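Local coordinates for protein Ufm1-specific protease (Caenorhabditis elegans, PDB 5EJJ) that hydrolyses the peptide bond after the C-terminal glycine of the ubiquitin-like modifier UFM1 as a thiol protease, and helps a subset of odorant receptors reach olfactory cilia, at residues Met157-Phe162 with Glu262-Arg267; Tyr135-Arg140 with Asn269-Val274. All coordinates share one frame; numbering follows the deposited sequence.

Interaction 1. Residues Met157-Phe162 with Glu262-Arg267; sequences MASFRF and EAFNRR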
loop_
_atom_site.group_PDB
_atom_site.type_symbol
_atom_site.label_atom_id
_atom_site.label_comp_id
_atom_site.label_asym_id
_atom_site.label_seq_id
_atom_site.Cartn_x
_atom_site.Cartn_y
_atom_site.Cartn_z
ATOM N N MET A 157 -3.652 26.003 -14.665
ATOM C CA MET A 157 -3.377 27.436 -14.469
ATOM C C MET A 157 -4.308 28.017 -13.429
ATOM O O MET A 157 -4.125 29.149 -13.010
ATOM C CB MET A 157 -3.583 28.250 -15.745
ATOM C CG MET A 157 -3.290 27.547 -17.049
ATOM S SD MET A 157 -1.648 27.936 -17.674
ATOM C CE MET A 157 -0.634 26.868 -16.640
ATOM N N ALA A 158 -5.316 27.250 -13.036
ATOM C CA ALA A 158 -6.337 27.726 -12.111
ATOM C C ALA A 158 -5.994 27.351 -10.669
ATOM O O ALA A 158 -6.419 28.020 -9.718
ATOM C CB ALA A 158 -7.712 27.148 -12.498
ATOM N N SER A 159 -5.217 26.277 -10.529
ATOM C CA SER A 159 -4.963 25.630 -9.240
ATOM C C SER A 159 -4.170 26.492 -8.250
ATOM O O SER A 159 -4.263 26.289 -7.035
ATOM C CB SER A 159 -4.238 24.303 -9.469
ATOM O OG SER A 159 -3.000 24.492 -10.143
ATOM N N PHE A 160 -3.402 27.457 -8.766
ATOM C CA PHE A 160 -2.627 28.368 -7.908
ATOM C C PHE A 160 -3.520 29.263 -7.027
ATOM O O PHE A 160 -3.029 30.010 -6.189
ATOM C CB PHE A 160 -1.595 29.189 -8.723
ATOM C CG PHE A 160 -2.167 30.412 -9.396
ATOM C CD1 PHE A 160 -2.784 30.318 -10.638
ATOM C CD2 PHE A 160 -2.067 31.676 -8.798
ATOM C CE1 PHE A 160 -3.314 31.463 -11.271
ATOM C CE2 PHE A 160 -2.591 32.832 -9.424
ATOM C CZ PHE A 160 -3.219 32.719 -10.662
ATOM N N ARG A 161 -4.829 29.164 -7.203
ATOM C CA ARG A 161 -5.749 30.007 -6.472
ATOM C C ARG A 161 -6.568 29.224 -5.414
ATOM O O ARG A 161 -7.378 29.804 -4.681
ATOM C CB ARG A 161 -6.649 30.745 -7.471
ATOM C CG ARG A 161 -7.428 31.978 -6.922
ATOM C CD ARG A 161 -6.537 33.183 -6.470
ATOM N NE ARG A 161 -7.321 34.419 -6.301
ATOM C CZ ARG A 161 -8.010 34.749 -5.204
ATOM N NH1 ARG A 161 -8.019 33.944 -4.146
ATOM N NH2 ARG A 161 -8.696 35.892 -5.165
ATOM N N PHE A 162 -6.356 27.914 -5.312
ATOM C CA PHE A 162 -7.058 27.140 -4.295
ATOM C C PHE A 162 -6.452 27.391 -2.914
ATOM O O PHE A 162 -5.298 27.791 -2.782
ATOM C CB PHE A 162 -6.973 25.654 -4.580
ATOM C CG PHE A 162 -7.585 25.238 -5.874
ATOM C CD1 PHE A 162 -8.418 26.085 -6.577
ATOM C CD2 PHE A 162 -7.334 23.972 -6.387
ATOM C CE1 PHE A 162 -8.983 25.675 -7.771
ATOM C CE2 PHE A 162 -7.900 23.558 -7.577
ATOM C CZ PHE A 162 -8.718 24.409 -8.267
ATOM N N GLU A 262 1.087 21.094 -7.391
ATOM C CA GLU A 262 1.574 20.030 -8.282
ATOM C C GLU A 262 0.785 18.734 -8.101
ATOM O O GLU A 262 0.505 18.020 -9.075
ATOM C CB GLU A 262 3.054 19.736 -8.048
ATOM C CG GLU A 262 3.636 18.603 -8.916
ATOM C CD GLU A 262 3.792 18.976 -10.391
ATOM O OE1 GLU A 262 3.750 20.188 -10.736
ATOM O OE2 GLU A 262 3.954 18.049 -11.222
ATOM N N ALA A 263 0.436 18.439 -6.848
ATOM C CA ALA A 263 -0.323 17.246 -6.516
ATOM C C ALA A 263 -1.650 17.264 -7.270
ATOM O O ALA A 263 -2.005 16.294 -7.966
ATOM C CB ALA A 263 -0.543 17.168 -5.024
ATOM N N PHE A 264 -2.362 18.384 -7.149
ATOM C CA PHE A 264 -3.636 18.578 -7.827
ATOM C C PHE A 264 -3.525 18.523 -9.358
ATOM O O PHE A 264 -4.399 17.957 -10.028
ATOM C CB PHE A 264 -4.289 19.902 -7.415
ATOM C CG PHE A 264 -5.499 20.218 -8.213
ATOM C CD1 PHE A 264 -5.442 21.116 -9.247
ATOM C CD2 PHE A 264 -6.685 19.544 -7.984
ATOM C CE1 PHE A 264 -6.569 21.379 -10.019
ATOM C CE2 PHE A 264 -7.812 19.793 -8.759
ATOM C CZ PHE A 264 -7.760 20.716 -9.770
ATOM N N ASN A 265 -2.468 19.116 -9.915
ATOM C CA ASN A 265 -2.305 19.089 -11.355
ATOM C C ASN A 265 -2.037 17.685 -11.897
ATOM O O ASN A 265 -2.511 17.344 -12.976
ATOM C CB ASN A 265 -1.251 20.084 -11.834
ATOM C CG ASN A 265 -1.608 21.538 -11.511
ATOM O OD1 ASN A 265 -2.746 21.862 -11.156
ATOM N ND2 ASN A 265 -0.627 22.420 -11.638
ATOM N N ARG A 266 -1.318 16.852 -11.142
ATOM C CA ARG A 266 -1.002 15.502 -11.602
ATOM C C ARG A 266 -2.241 14.628 -11.634
ATOM O O ARG A 266 -2.431 13.824 -12.543
ATOM C CB ARG A 266 0.061 14.869 -10.714
ATOM C CG ARG A 266 1.407 15.545 -10.819
ATOM C CD ARG A 266 2.491 14.746 -10.200
ATOM N NE ARG A 266 3.784 15.377 -10.398
ATOM C CZ ARG A 266 4.905 14.986 -9.797
ATOM N NH1 ARG A 266 4.902 13.968 -8.954
ATOM N NH2 ARG A 266 6.034 15.612 -10.029
ATOM N N ARG A 267 -3.090 14.777 -10.631
ATOM C CA ARG A 267 -4.341 14.044 -10.613
ATOM C C ARG A 267 -5.234 14.414 -11.791
ATOM O O ARG A 267 -5.939 13.563 -12.317
ATOM C CB ARG A 267 -5.090 14.332 -9.321
ATOM C CG ARG A 267 -4.549 13.661 -8.114
ATOM C CD ARG A 267 -5.183 12.308 -7.959
ATOM N NE ARG A 267 -4.645 11.629 -6.789
ATOM C CZ ARG A 267 -4.920 10.376 -6.457
ATOM N NH1 ARG A 267 -5.730 9.638 -7.211
ATOM N NH2 ARG A 267 -4.365 9.860 -5.367
#
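Phe162 and Phe264 form a T-shaped aromatic pair: the ring planes stand at 74° and the centroids lie 5.0 Å apart. Phe162 supplies the edge and Phe264 the face, and the leading atom is Phe162 CE2, which comes over the Phe264 ring, displaced toward the rim, at 3.5 Å from Phe264 CE1. With CG anti to the backbone N (chi1 173°), the Phe264 ring reaches out from the helix toward the loop. Ser159 adds an apolar contact, its CB lying 3.4 Å from Phe264 CD1, and its CA sits 3.9 Å above the plane of the Phe162 ring, over the centre, which helps to fix that ring. The loop 157-162, with a 3-10 turn at 159-161, links helix 144-156 to strand 163-166. Helix 253-280 lies against the mixed sheet that holds strands 127-139 and 163-166, and Val133 and Tyr135 of strand 127-139 also touch Phe264. An alanine in place of Phe264 would probably leave the edge of Phe162 without its aromatic face and open a gap beside Ser159 CB. The polar part is a single pair: Ser159 OG lies 2.8 Å from Asn265 OD1 and has Ser156 O as a second possible acceptor for its one proton.

Interaction 2. Residues Tyr135-Arg140 with Asn269-Val274; sequences YEWSLR and NNTMMV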
loop_
_atom_site.group_PDB
_atom_site.type_symbol
_atom_site.label_atom_id
_atom_site.label_comp_id
_atom_site.label_asym_id
_atom_site.label_seq_id
_atom_site.Cartn_x
_atom_site.Cartn_y
_atom_site.Cartn_z
ATOM N N TYR A 135 -14.103 18.814 -9.969
ATOM C CA TYR A 135 -14.141 19.768 -11.071
ATOM C C TYR A 135 -15.062 19.291 -12.170
ATOM O O TYR A 135 -15.500 18.143 -12.170
ATOM C CB TYR A 135 -12.743 20.098 -11.606
ATOM C CG TYR A 135 -11.873 18.891 -11.832
ATOM C CD1 TYR A 135 -11.094 18.372 -10.806
ATOM C CD2 TYR A 135 -11.820 18.268 -13.072
ATOM C CE1 TYR A 135 -10.307 17.275 -11.009
ATOM C CE2 TYR A 135 -11.020 17.168 -13.281
ATOM C CZ TYR A 135 -10.275 16.677 -12.241
ATOM O OH TYR A 135 -9.477 15.583 -12.432
ATOM N N GLU A 136 -15.381 20.186 -13.092
ATOM C CA GLU A 136 -16.293 19.852 -14.165
ATOM C C GLU A 136 -15.685 20.163 -15.535
ATOM O O GLU A 136 -15.011 21.175 -15.718
ATOM C CB GLU A 136 -17.600 20.592 -13.950
ATOM C CG GLU A 136 -18.633 20.392 -15.022
ATOM C CD GLU A 136 -19.877 21.210 -14.744
ATOM O OE1 GLU A 136 -19.727 22.429 -14.453
ATOM O OE2 GLU A 136 -20.991 20.632 -14.795
ATOM N N TRP A 137 -15.910 19.260 -16.483
ATOM C CA TRP A 137 -15.280 19.318 -17.803
ATOM C C TRP A 137 -16.309 19.137 -18.881
ATOM O O TRP A 137 -17.116 18.208 -18.818
ATOM C CB TRP A 137 -14.280 18.185 -17.960
ATOM C CG TRP A 137 -12.980 18.495 -17.416
ATOM C CD1 TRP A 137 -12.625 19.641 -16.792
ATOM C CD2 TRP A 137 -11.822 17.657 -17.437
ATOM N NE1 TRP A 137 -11.307 19.583 -16.414
ATOM C CE2 TRP A 137 -10.779 18.377 -16.800
ATOM C CE3 TRP A 137 -11.559 16.377 -17.931
ATOM C CZ2 TRP A 137 -9.475 17.865 -16.646
ATOM C CZ3 TRP A 137 -10.255 15.867 -17.784
ATOM C CH2 TRP A 137 -9.229 16.618 -17.144
ATOM N N SER A 138 -16.266 20.009 -19.884
ATOM C CA SER A 138 -17.198 19.920 -20.994
ATOM C C SER A 138 -16.510 19.472 -22.273
ATOM O O SER A 138 -15.520 20.071 -22.704
ATOM C CB SER A 138 -17.907 21.246 -21.192
ATOM O OG SER A 138 -19.092 21.271 -20.420
ATOM N N LEU A 139 -17.041 18.403 -22.867
ATOM C CA LEU A 139 -16.499 17.842 -24.104
ATOM C C LEU A 139 -17.463 17.937 -25.305
ATOM O O LEU A 139 -18.471 17.223 -25.370
ATOM C CB LEU A 139 -16.084 16.392 -23.871
ATOM C CG LEU A 139 -15.141 16.171 -22.684
ATOM C CD1 LEU A 139 -14.522 14.783 -22.763
ATOM C CD2 LEU A 139 -14.055 17.232 -22.638
ATOM N N ARG A 140 -17.136 18.833 -26.242
ATOM C CA ARG A 140 -17.867 19.005 -27.505
ATOM C C ARG A 140 -18.019 17.692 -28.256
ATOM O O ARG A 140 -17.037 16.963 -28.422
ATOM C CB ARG A 140 -17.113 19.969 -28.424
ATOM C CG ARG A 140 -17.303 21.413 -28.109
ATOM C CD ARG A 140 -15.974 22.071 -28.037
ATOM N NE ARG A 140 -15.594 22.702 -29.284
ATOM C CZ ARG A 140 -14.332 22.865 -29.668
ATOM N NH1 ARG A 140 -13.349 22.403 -28.905
ATOM N NH2 ARG A 140 -14.050 23.476 -30.817
ATOM N N ASN A 269 -4.172 15.644 -14.816
ATOM C CA ASN A 269 -3.518 15.026 -15.952
ATOM C C ASN A 269 -3.747 13.517 -16.010
ATOM O O ASN A 269 -3.920 12.948 -17.080
ATOM C CB ASN A 269 -2.024 15.320 -15.916
ATOM C CG ASN A 269 -1.716 16.814 -16.003
ATOM O OD1 ASN A 269 -2.513 17.605 -16.526
ATOM N ND2 ASN A 269 -0.547 17.208 -15.489
ATOM N N ASN A 270 -3.749 12.871 -14.852
ATOM C CA ASN A 270 -3.996 11.447 -14.779
ATOM C C ASN A 270 -5.400 11.104 -15.226
ATOM O O ASN A 270 -5.587 10.128 -15.933
ATOM C CB ASN A 270 -3.776 10.930 -13.362
ATOM C CG ASN A 270 -3.380 9.455 -13.332
ATOM O OD1 ASN A 270 -4.229 8.561 -13.218
ATOM N ND2 ASN A 270 -2.078 9.194 -13.455
ATOM N N THR A 271 -6.382 11.905 -14.806
ATOM C CA THR A 271 -7.791 11.724 -15.190
ATOM C C THR A 271 -7.944 11.934 -16.681
ATOM O O THR A 271 -8.653 11.200 -17.367
ATOM C CB THR A 271 -8.689 12.762 -14.507
ATOM O OG1 THR A 271 -8.637 12.584 -13.084
ATOM C CG2 THR A 271 -10.134 12.638 -14.996
ATOM N N MET A 272 -7.260 12.966 -17.161
ATOM C CA MET A 272 -7.226 13.312 -18.565
ATOM C C MET A 272 -6.734 12.114 -19.361
ATOM O O MET A 272 -7.397 11.655 -20.292
ATOM C CB MET A 272 -6.295 14.506 -18.756
ATOM C CG MET A 272 -6.108 14.964 -20.203
ATOM S SD MET A 272 -4.467 14.688 -20.932
ATOM C CE MET A 272 -4.839 13.281 -21.974
ATOM N N MET A 273 -5.582 11.590 -18.972
ATOM C CA MET A 273 -4.985 10.485 -19.699
ATOM C C MET A 273 -5.824 9.192 -19.693
ATOM O O MET A 273 -5.889 8.498 -20.705
ATOM C CB MET A 273 -3.562 10.225 -19.215
ATOM C CG MET A 273 -2.545 11.226 -19.724
ATOM S SD MET A 273 -0.870 10.974 -19.059
ATOM C CE MET A 273 -0.615 12.543 -18.235
ATOM N N VAL A 274 -6.464 8.859 -18.580
ATOM C CA VAL A 274 -7.223 7.616 -18.531
ATOM C C VAL A 274 -8.455 7.780 -19.390
ATOM O O VAL A 274 -8.850 6.878 -20.118
ATOM C CB VAL A 274 -7.676 7.262 -17.103
ATOM C CG1 VAL A 274 -8.330 5.914 -17.088
ATOM C CG2 VAL A 274 -6.496 7.215 -16.180
#
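Thr271 OG1 is hydrogen-bonded to the carbonyl oxygen of Arg267, one turn back in the same helix, and lies 3.2 Å from Tyr135 OH across the contact, so the threonine hydroxyl has a hydrogen-bond partner within its own helix. Thr271 OG1 sits at the edge of the tyrosine ring, near its plane, and the two side chains come from opposite directions. The phenol oxygen also rests against carbon, with Tyr135 OH 3.6 Å from Thr271 CB. On the threonine, OG1 stands beside the backbone N (chi1 -63°), where it can turn back to the carbonyl of Arg267.

Trp137 provides the apolar half through the CZ3-CH2 side of its six-membered ring. Trp137 CH2 is 4.0 Å from Met272 CB, which lies at the edge of the indole near its plane, and Trp137 CZ3 is likewise 4.0 Å from Met272 CA. A looser approach brings Trp137 CZ3 to 4.3 Å from Thr271 CG2. The indole thus meets the base of the methionine, and the rest of the methionine, bent at chi2 and chi3, runs off from the strand. Within the strand, Tyr135 CE2 lies over one face of the indole, 3.6 Å above its plane and toward the rim.

The short axes of strand 135-139 and helix 269-274 approach to 12.2 Å with N-to-C directions 36° apart, a helix layered on a sheet and bridged by large side chains. Strand 127-139 is flanked by strand 235-247, whose Thr239 touches both Tyr135 and Thr271, while helix 144-156 packs on Trp137 through Val148, Ala151 and Leu155.

How the interactions relate
Both contacts use helix 253-280, interaction 1 near its middle and interaction 2 about two turns further toward the C-terminal end, with centres about 14 Å apart. Along the chain the order is 135-140, 157-162, 262-267, 269-274, so the pairing at 157-162 falls within the span that interaction 2 closes. Their first segments lie on strand 127-139 and in the loop leading to strand 163-166, two strands of the same five-stranded mixed sheet. The contacts touch directly where Phe264 CE2 comes to 4.1 Å from Tyr135 CD1. Successive turns of one helix are thereby packed on sheet and loop, joining chain parts some 100 residues or more apart, away from the annotated active-site residues.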